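Local coordinates for racemase, putative (Roseobacter denitrificans, PDB 3TCS), which is a putative racemase of the enolase superfamily that binds magnesium and may act as a hydro-lyase, at residues Ile87-Glu92 and Tyr99-Met104; Trp311-Leu316 and Trp369-Ser374. One frame throughout, in Å; residues are numbered along the deposited sequence.

How the interactions relate
From the N terminus, interaction 1 comes first: helix 81-91 ends, the chain turns back within a few residues, and helix 98-119 runs up against its predecessor, closing a short loop within the N-terminal domain. Interaction 2 opens only much later, in the barrel domain, where the chain entering helix 314-322 meets the loop 369-374 after a detour of some fifty residues that includes strands 332-335 and 360-363. The two contacts therefore follow in series, neither nested nor crossed, with centres about 23 Å apart. Helix 98-119 links their surroundings: it supplies L100, R101 and M104 to interaction 1, and further along D113 and T109 hold W369 of interaction 2.

Interaction 1: Ile87-Glu92 and Tyr99-Met104; sequences IVTERE and YLRRAM
An apolar helix-to-helix contact with a water at one end, this one joins V88 and T89 in the last turn of helix 81-91, and E92 just past its end, to L100, R101 and M104 near the start of helix 98-119. The axes run nearly antiparallel, at 152°, and come no nearer than 11.2 Å, so side chains fill the gap.

M104, a turn further along helix 98-119 than L100, meets V88 and T89. V88 CG1 lies 4.1 Å from M104 CG, the two side chains lying alongside each other and pointing opposite ways, while T89 stands roughly perpendicular to M104 and sets CG2 3.7 Å from SD. The bend at M104 chi3 (54°) folds CE back to the same methyl. L100 reaches V88, T89 and E92: its CD2 meets E92 CB at 3.9 Å and lies near T89 CA, and CD1 touches E92 CG and V88 CG1.

T89 OG1 turns back to its own helix, bonding D86 O, which presents CG2 to M104 and over one face of the R101 guanidinium. That group is held by R101 NH1 on F95 O in the connecting loop. A water donates to T89 O (3.0 Å) and E92 O (2.9 Å) and accepts a weak bond from R101 NH2, satisfying carbonyls where the first helix ends. The E92 carboxylate instead reaches W72 and Q68 of helix 58-73.

Two antiparallel helices joined by a short connection make a helical hairpin, here part of the alpha+beta N-terminal domain of the mandelate racemase/muconate lactonizing enzyme family.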
ATOM      1  N   ILE B  87      -0.771   7.819  14.526  1.00 14.19           N
ATOM      2  CA  ILE B  87      -2.107   7.425  14.951  1.00 13.74           C
ATOM      3  C   ILE B  87      -2.959   7.142  13.720  1.00 12.83           C
ATOM      4  O   ILE B  87      -3.727   6.182  13.700  1.00 12.75           O
ATOM      5  CB  ILE B  87      -2.782   8.528  15.797  1.00 15.09           C
ATOM      6  CG1 ILE B  87      -2.168   8.542  17.200  1.00 18.97           C
ATOM      7  CG2 ILE B  87      -4.294   8.290  15.873  1.00 16.56           C
ATOM      8  CD1 ILE B  87      -2.674   9.661  18.090  1.00 22.45           C
ATOM      9  N   VAL B  88      -2.820   7.969  12.688  1.00 10.93           N
ATOM     10  CA  VAL B  88      -3.592   7.756  11.468  1.00 11.16           C
ATOM     11  C   VAL B  88      -3.269   6.391  10.860  1.00 12.27           C
ATOM     12  O   VAL B  88      -4.179   5.636  10.516  1.00 12.09           O
ATOM     13  CB  VAL B  88      -3.319   8.853  10.408  1.00 11.94           C
ATOM     14  CG1 VAL B  88      -4.005   8.488   9.098  1.00 12.37           C
ATOM     15  CG2 VAL B  88      -3.829  10.210  10.904  1.00 11.35           C
ATOM     16  N   THR B  89      -1.982   6.067  10.741  1.00 12.11           N
ATOM     17  CA  THR B  89      -1.589   4.781  10.163  1.00 14.43           C
ATOM     18  C   THR B  89      -1.972   3.592  11.042  1.00 15.59           C
ATOM     19  O   THR B  89      -2.223   2.498  10.541  1.00 14.43           O
ATOM     20  CB  THR B  89      -0.070   4.714   9.871  1.00 15.94           C
ATOM     21  OG1 THR B  89       0.670   4.842  11.090  1.00 18.10           O
ATOM     22  CG2 THR B  89       0.333   5.823   8.913  1.00 16.43           C
ATOM     23  N   GLU B  90      -2.014   3.801  12.352  1.00 14.83           N
ATOM     24  CA  GLU B  90      -2.392   2.723  13.256  1.00 16.15           C
ATOM     25  C   GLU B  90      -3.901   2.507  13.223  1.00 15.32           C
ATOM     26  O   GLU B  90      -4.372   1.369  13.221  1.00 15.62           O
ATOM     27  CB  GLU B  90      -1.905   3.036  14.668  1.00 19.01           C
ATOM     28  CG  GLU B  90      -0.411   2.804  14.816  1.00 22.84           C
ATOM     29  CD  GLU B  90       0.180   3.473  16.039  1.00 26.25           C
ATOM     30  OE1 GLU B  90      -0.470   3.450  17.103  1.00 28.30           O
ATOM     31  OE2 GLU B  90       1.304   4.010  15.935  1.00 29.13           O
ATOM     32  N   ARG B  91      -4.664   3.594  13.177  1.00 14.79           N
ATOM     33  CA  ARG B  91      -6.120   3.481  13.114  1.00 15.91           C
ATOM     34  C   ARG B  91      -6.532   2.869  11.775  1.00 15.55           C
ATOM     35  O   ARG B  91      -7.569   2.212  11.666  1.00 14.34           O
ATOM     36  CB  ARG B  91      -6.769   4.856  13.253  1.00 16.91           C
ATOM     37  CG  ARG B  91      -6.600   5.492  14.614  1.00 20.53           C
ATOM     38  CD  ARG B  91      -7.477   4.824  15.667  1.00 23.75           C
ATOM     39  NE  ARG B  91      -7.333   5.497  16.951  1.00 27.37           N
ATOM     40  CZ  ARG B  91      -6.293   5.347  17.765  1.00 30.16           C
ATOM     41  NH1 ARG B  91      -5.297   4.528  17.437  1.00 29.80           N
ATOM     42  NH2 ARG B  91      -6.234   6.043  18.895  1.00 31.12           N
ATOM     43  N   GLU B  92      -5.717   3.096  10.751  1.00 14.57           N
ATOM     44  CA  GLU B  92      -6.007   2.569   9.420  1.00 14.09           C
ATOM     45  C   GLU B  92      -4.997   1.481   9.067  1.00 14.05           C
ATOM     46  O   GLU B  92      -4.568   1.376   7.915  1.00 12.06           O
ATOM     47  CB  GLU B  92      -5.926   3.696   8.383  1.00 14.18           C
ATOM     48  CG  GLU B  92      -6.903   4.855   8.599  1.00 14.99           C
ATOM     49  CD  GLU B  92      -8.354   4.442   8.444  1.00 16.33           C
ATOM     50  OE1 GLU B  92      -8.631   3.529   7.638  1.00 15.42           O
ATOM     51  OE2 GLU B  92      -9.223   5.041   9.117  1.00 16.30           O
ATOM     52  N   TYR B  99      -2.055   4.946  -1.149  1.00  9.42           N
ATOM     53  CA  TYR B  99      -3.138   5.917  -1.015  1.00  8.42           C
ATOM     54  C   TYR B  99      -3.252   6.632   0.324  1.00  6.87           C
ATOM     55  O   TYR B  99      -3.405   7.853   0.348  1.00  8.87           O
ATOM     56  CB  TYR B  99      -4.483   5.294  -1.417  1.00  5.76           C
ATOM     57  CG  TYR B  99      -4.749   5.385  -2.907  1.00  6.70           C
ATOM     58  CD1 TYR B  99      -4.879   6.626  -3.537  1.00  7.53           C
ATOM     59  CD2 TYR B  99      -4.848   4.236  -3.692  1.00  6.23           C
ATOM     60  CE1 TYR B  99      -5.101   6.721  -4.915  1.00  8.74           C
ATOM     61  CE2 TYR B  99      -5.068   4.316  -5.067  1.00  7.42           C
ATOM     62  CZ  TYR B  99      -5.195   5.560  -5.672  1.00  7.56           C
ATOM     63  OH  TYR B  99      -5.411   5.636  -7.029  1.00  8.36           O
ATOM     64  N   LEU B 100      -3.167   5.909   1.437  1.00  7.76           N
ATOM     65  CA  LEU B 100      -3.263   6.580   2.734  1.00  8.75           C
ATOM     66  C   LEU B 100      -2.127   7.593   2.918  1.00  9.37           C
ATOM     67  O   LEU B 100      -2.346   8.685   3.440  1.00  8.22           O
ATOM     68  CB  LEU B 100      -3.227   5.569   3.889  1.00  9.11           C
ATOM     69  CG  LEU B 100      -3.464   6.168   5.286  1.00 11.20           C
ATOM     70  CD1 LEU B 100      -4.936   6.497   5.459  1.00 13.57           C
ATOM     71  CD2 LEU B 100      -3.006   5.191   6.365  1.00 13.19           C
ATOM     72  N   ARG B 101      -0.916   7.233   2.494  1.00  9.59           N
ATOM     73  CA  ARG B 101       0.227   8.133   2.639  1.00 10.05           C
ATOM     74  C   ARG B 101       0.117   9.323   1.701  1.00  7.79           C
ATOM     75  O   ARG B 101       0.490  10.435   2.063  1.00  7.04           O
ATOM     76  CB  ARG B 101       1.549   7.404   2.378  1.00 11.57           C
ATOM     77  CG  ARG B 101       2.048   6.587   3.552  1.00 18.61           C
ATOM     78  CD  ARG B 101       1.201   5.371   3.731  1.00 21.69           C
ATOM     79  NE  ARG B 101       1.543   4.596   4.916  1.00 25.17           N
ATOM     80  CZ  ARG B 101       0.807   3.578   5.341  1.00 24.46           C
ATOM     81  NH1 ARG B 101      -0.281   3.241   4.663  1.00 24.41           N
ATOM     82  NH2 ARG B 101       1.141   2.917   6.441  1.00 27.01           N
ATOM     83  N   ARG B 102      -0.375   9.085   0.490  1.00  7.11           N
ATOM     84  CA  ARG B 102      -0.548  10.166  -0.481  1.00  8.31           C
ATOM     85  C   ARG B 102      -1.501  11.210   0.091  1.00  7.86           C
ATOM     86  O   ARG B 102      -1.334  12.411  -0.133  1.00  8.33           O
ATOM     87  CB  ARG B 102      -1.143   9.630  -1.786  1.00  9.31           C
ATOM     88  CG  ARG B 102      -0.201   8.793  -2.628  1.00 10.67           C
ATOM     89  CD  ARG B 102      -0.949   8.172  -3.805  1.00 10.67           C
ATOM     90  NE  ARG B 102      -0.060   7.377  -4.649  1.00 10.49           N
ATOM     91  CZ  ARG B 102       0.331   7.726  -5.870  1.00 11.35           C
ATOM     92  NH1 ARG B 102      -0.090   8.865  -6.415  1.00  9.57           N
ATOM     93  NH2 ARG B 102       1.152   6.934  -6.546  1.00 10.75           N
ATOM     94  N   ALA B 103      -2.505  10.735   0.825  1.00  8.06           N
ATOM     95  CA  ALA B 103      -3.512  11.608   1.430  1.00  8.96           C
ATOM     96  C   ALA B 103      -2.937  12.329   2.646  1.00  8.09           C
ATOM     97  O   ALA B 103      -3.106  13.541   2.802  1.00  8.53           O
ATOM     98  CB  ALA B 103      -4.740  10.785   1.838  1.00  8.82           C
ATOM     99  N   MET B 104      -2.262  11.576   3.508  1.00  6.55           N
ATOM    100  CA  MET B 104      -1.643  12.148   4.697  1.00  8.82           C
ATOM    101  C   MET B 104      -0.676  13.263   4.309  1.00  9.28           C
ATOM    102  O   MET B 104      -0.568  14.274   5.009  1.00  8.89           O
ATOM    103  CB  MET B 104      -0.864  11.078   5.463  1.00 11.30           C
ATOM    104  CG  MET B 104      -1.722  10.003   6.110  1.00 14.60           C
ATOM    105  SD  MET B 104      -0.712   8.604   6.668  1.00 17.90           S
ATOM    106  CE  MET B 104       0.499   9.433   7.684  1.00 17.92           C
TER
HETATM  107  O   HOH W   1      -1.807   2.077   7.625  1.00 18.25           O

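Interaction 2: Trp311-Leu316 and Trp369-Ser374; sequences WSLVTL and WGVEIS
L313 and L316, three residues apart where the chain enters helix 314-322, press against W369, V371 and I373 of the loop that leads to helix 375-380. L316 CD2 does most of the touching: it sits 3.5 Å from W369 O and also packs on W369 CB and V371 CB. With CG anti to the backbone N (chi1 -179°), the L316 side chain extends toward the loop and runs alongside V371, the two pointing opposite ways. L313 comes across V371 at a slant, its CD2 3.7 Å from V371 CG1, and its other methyl, CD1, reaches I373 CD1 at 4.3 Å. Trimming L316 to an alanine would probably open a gap beside W369 CB and V371 CB, leaving V371 held on this side by L313 CD2.

Farther out, F38 of strand 37-43 packs on both L313 and I373, and F349 on L313 and V371. Polar bonds set the backbones: L313 N goes to Q52 OE1, L316 N to Y354 OH, and the S312 hydroxyl accepts a weak capping bond from V314 N. On the loop side, W369 N donates to D113 OD1 and the indole NE1 to T109 O, both on helix 98-119 of the N-terminal domain.

Joining a helix of the C-terminal TIM barrel to a late loop, with N-terminal residues closing round both, the contact belongs to the interdomain seam of the two-domain enolase-superfamily fold.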
ATOM      1  N   TRP B 311       5.896  19.666 -12.045  1.00  6.57           N
ATOM      2  CA  TRP B 311       5.773  21.005 -11.511  1.00  7.17           C
ATOM      3  C   TRP B 311       4.557  21.257 -10.637  1.00  8.28           C
ATOM      4  O   TRP B 311       4.023  22.370 -10.603  1.00  8.02           O
ATOM      5  CB  TRP B 311       5.846  22.039 -12.636  1.00  8.56           C
ATOM      6  CG  TRP B 311       7.190  22.071 -13.310  1.00 10.07           C
ATOM      7  CD1 TRP B 311       8.308  21.364 -12.960  1.00 10.79           C
ATOM      8  CD2 TRP B 311       7.545  22.830 -14.471  1.00 11.54           C
ATOM      9  NE1 TRP B 311       9.337  21.633 -13.837  1.00 12.50           N
ATOM     10  CE2 TRP B 311       8.893  22.529 -14.775  1.00 12.96           C
ATOM     11  CE3 TRP B 311       6.852  23.734 -15.288  1.00 13.49           C
ATOM     12  CZ2 TRP B 311       9.562  23.101 -15.863  1.00 14.27           C
ATOM     13  CZ3 TRP B 311       7.519  24.304 -16.371  1.00 15.04           C
ATOM     14  CH2 TRP B 311       8.862  23.983 -16.647  1.00 15.38           C
ATOM     15  N   SER B 312       4.098  20.212  -9.959  1.00  9.54           N
ATOM     16  CA  SER B 312       3.026  20.390  -8.990  1.00  9.03           C
ATOM     17  C   SER B 312       3.905  20.909  -7.847  1.00  8.67           C
ATOM     18  O   SER B 312       5.078  21.240  -8.079  1.00  7.50           O
ATOM     19  CB  SER B 312       2.359  19.053  -8.616  1.00  8.63           C
ATOM     20  OG  SER B 312       3.221  18.205  -7.875  1.00  8.21           O
ATOM     21  N   LEU B 313       3.384  20.990  -6.630  1.00  6.62           N
ATOM     22  CA  LEU B 313       4.193  21.494  -5.528  1.00  6.91           C
ATOM     23  C   LEU B 313       5.268  20.532  -5.025  1.00  6.74           C
ATOM     24  O   LEU B 313       6.103  20.913  -4.213  1.00  6.91           O
ATOM     25  CB  LEU B 313       3.295  21.897  -4.357  1.00  7.86           C
ATOM     26  CG  LEU B 313       2.478  23.173  -4.564  1.00  6.94           C
ATOM     27  CD1 LEU B 313       1.618  23.442  -3.343  1.00  7.99           C
ATOM     28  CD2 LEU B 313       3.424  24.328  -4.810  1.00  9.44           C
ATOM     29  N   VAL B 314       5.264  19.294  -5.499  1.00  7.28           N
ATOM     30  CA  VAL B 314       6.262  18.337  -5.028  1.00  6.38           C
ATOM     31  C   VAL B 314       7.701  18.846  -5.174  1.00  8.29           C
ATOM     32  O   VAL B 314       8.537  18.629  -4.291  1.00  8.16           O
ATOM     33  CB  VAL B 314       6.094  16.964  -5.735  1.00  7.06           C
ATOM     34  CG1 VAL B 314       6.405  17.076  -7.229  1.00  5.75           C
ATOM     35  CG2 VAL B 314       6.963  15.920  -5.057  1.00  6.68           C
ATOM     36  N   THR B 315       7.988  19.540  -6.271  1.00  7.14           N
ATOM     37  CA  THR B 315       9.337  20.048  -6.489  1.00  6.64           C
ATOM     38  C   THR B 315       9.693  21.150  -5.491  1.00  6.78           C
ATOM     39  O   THR B 315      10.814  21.185  -4.973  1.00  5.65           O
ATOM     40  CB  THR B 315       9.505  20.550  -7.938  1.00  6.80           C
ATOM     41  OG1 THR B 315       9.285  19.462  -8.844  1.00  6.58           O
ATOM     42  CG2 THR B 315      10.914  21.088  -8.164  1.00  7.48           C
ATOM     43  N   LEU B 316       8.736  22.031  -5.202  1.00  5.60           N
ATOM     44  CA  LEU B 316       8.956  23.118  -4.248  1.00  6.05           C
ATOM     45  C   LEU B 316       9.166  22.570  -2.839  1.00  5.96           C
ATOM     46  O   LEU B 316      10.040  23.039  -2.103  1.00  5.81           O
ATOM     47  CB  LEU B 316       7.766  24.084  -4.246  1.00  5.77           C
ATOM     48  CG  LEU B 316       7.852  25.297  -3.310  1.00  7.61           C
ATOM     49  CD1 LEU B 316       9.117  26.103  -3.606  1.00  8.18           C
ATOM     50  CD2 LEU B 316       6.611  26.173  -3.490  1.00  8.58           C
ATOM     51  N   TRP B 369       5.233  27.954   2.114  1.00  8.96           N
ATOM     52  CA  TRP B 369       5.837  27.431   0.901  1.00  9.37           C
ATOM     53  C   TRP B 369       6.214  28.580  -0.026  1.00 11.89           C
ATOM     54  O   TRP B 369       7.106  28.444  -0.859  1.00 12.43           O
ATOM     55  CB  TRP B 369       4.879  26.471   0.195  1.00  8.52           C
ATOM     56  CG  TRP B 369       4.584  25.244   1.003  1.00  7.45           C
ATOM     57  CD1 TRP B 369       3.360  24.810   1.405  1.00  7.94           C
ATOM     58  CD2 TRP B 369       5.532  24.294   1.503  1.00  7.28           C
ATOM     59  NE1 TRP B 369       3.479  23.649   2.128  1.00  7.71           N
ATOM     60  CE2 TRP B 369       4.802  23.306   2.204  1.00  7.43           C
ATOM     61  CE3 TRP B 369       6.926  24.177   1.424  1.00  7.19           C
ATOM     62  CZ2 TRP B 369       5.419  22.216   2.826  1.00  8.26           C
ATOM     63  CZ3 TRP B 369       7.542  23.088   2.044  1.00  6.83           C
ATOM     64  CH2 TRP B 369       6.786  22.124   2.734  1.00  8.59           C
ATOM     65  N   GLY B 370       5.534  29.712   0.135  1.00 12.76           N
ATOM     66  CA  GLY B 370       5.829  30.874  -0.684  1.00 15.33           C
ATOM     67  C   GLY B 370       5.210  30.809  -2.065  1.00 16.60           C
ATOM     68  O   GLY B 370       5.794  31.279  -3.046  1.00 19.35           O
ATOM     69  N   VAL B 371       4.023  30.227  -2.143  1.00 15.18           N
ATOM     70  CA  VAL B 371       3.320  30.089  -3.409  1.00 15.67           C
ATOM     71  C   VAL B 371       1.832  30.299  -3.156  1.00 16.48           C
ATOM     72  O   VAL B 371       1.365  30.166  -2.026  1.00 16.54           O
ATOM     73  CB  VAL B 371       3.542  28.679  -4.008  1.00 17.21           C
ATOM     74  CG1 VAL B 371       2.859  27.630  -3.139  1.00 17.39           C
ATOM     75  CG2 VAL B 371       3.014  28.621  -5.438  1.00 17.72           C
ATOM     76  N   GLU B 372       1.095  30.629  -4.211  1.00 15.45           N
ATOM     77  CA  GLU B 372      -0.344  30.849  -4.108  1.00 16.10           C
ATOM     78  C   GLU B 372      -1.018  30.042  -5.212  1.00 13.66           C
ATOM     79  O   GLU B 372      -0.638  30.141  -6.373  1.00 12.53           O
ATOM     80  CB  GLU B 372      -0.661  32.331  -4.296  1.00 19.86           C
ATOM     81  CG  GLU B 372      -2.066  32.742  -3.885  1.00 27.11           C
ATOM     82  CD  GLU B 372      -2.339  34.210  -4.174  1.00 31.70           C
ATOM     83  OE1 GLU B 372      -1.381  35.015  -4.120  1.00 33.65           O
ATOM     84  OE2 GLU B 372      -3.510  34.559  -4.443  1.00 34.69           O
ATOM     85  N   ILE B 373      -2.005  29.235  -4.845  1.00 11.96           N
ATOM     86  CA  ILE B 373      -2.709  28.432  -5.828  1.00 11.52           C
ATOM     87  C   ILE B 373      -3.563  29.373  -6.665  1.00 11.59           C
ATOM     88  O   ILE B 373      -4.156  30.311  -6.137  1.00 10.48           O
ATOM     89  CB  ILE B 373      -3.620  27.388  -5.153  1.00 13.13           C
ATOM     90  CG1 ILE B 373      -2.818  26.580  -4.127  1.00 14.94           C
ATOM     91  CG2 ILE B 373      -4.234  26.470  -6.207  1.00 12.25           C
ATOM     92  CD1 ILE B 373      -1.597  25.875  -4.694  1.00 15.43           C
ATOM     93  N   SER B 374      -3.611  29.118  -7.966  1.00 10.53           N
ATOM     94  CA  SER B 374      -4.384  29.929  -8.903  1.00 10.63           C
ATOM     95  C   SER B 374      -5.872  29.933  -8.582  1.00 10.44           C
ATOM     96  O   SER B 374      -6.496  28.878  -8.518  1.00  9.08           O
ATOM     97  CB  SER B 374      -4.192  29.398 -10.319  1.00 11.36           C
ATOM     98  OG  SER B 374      -5.125  29.983 -11.204  1.00 14.28           O
TER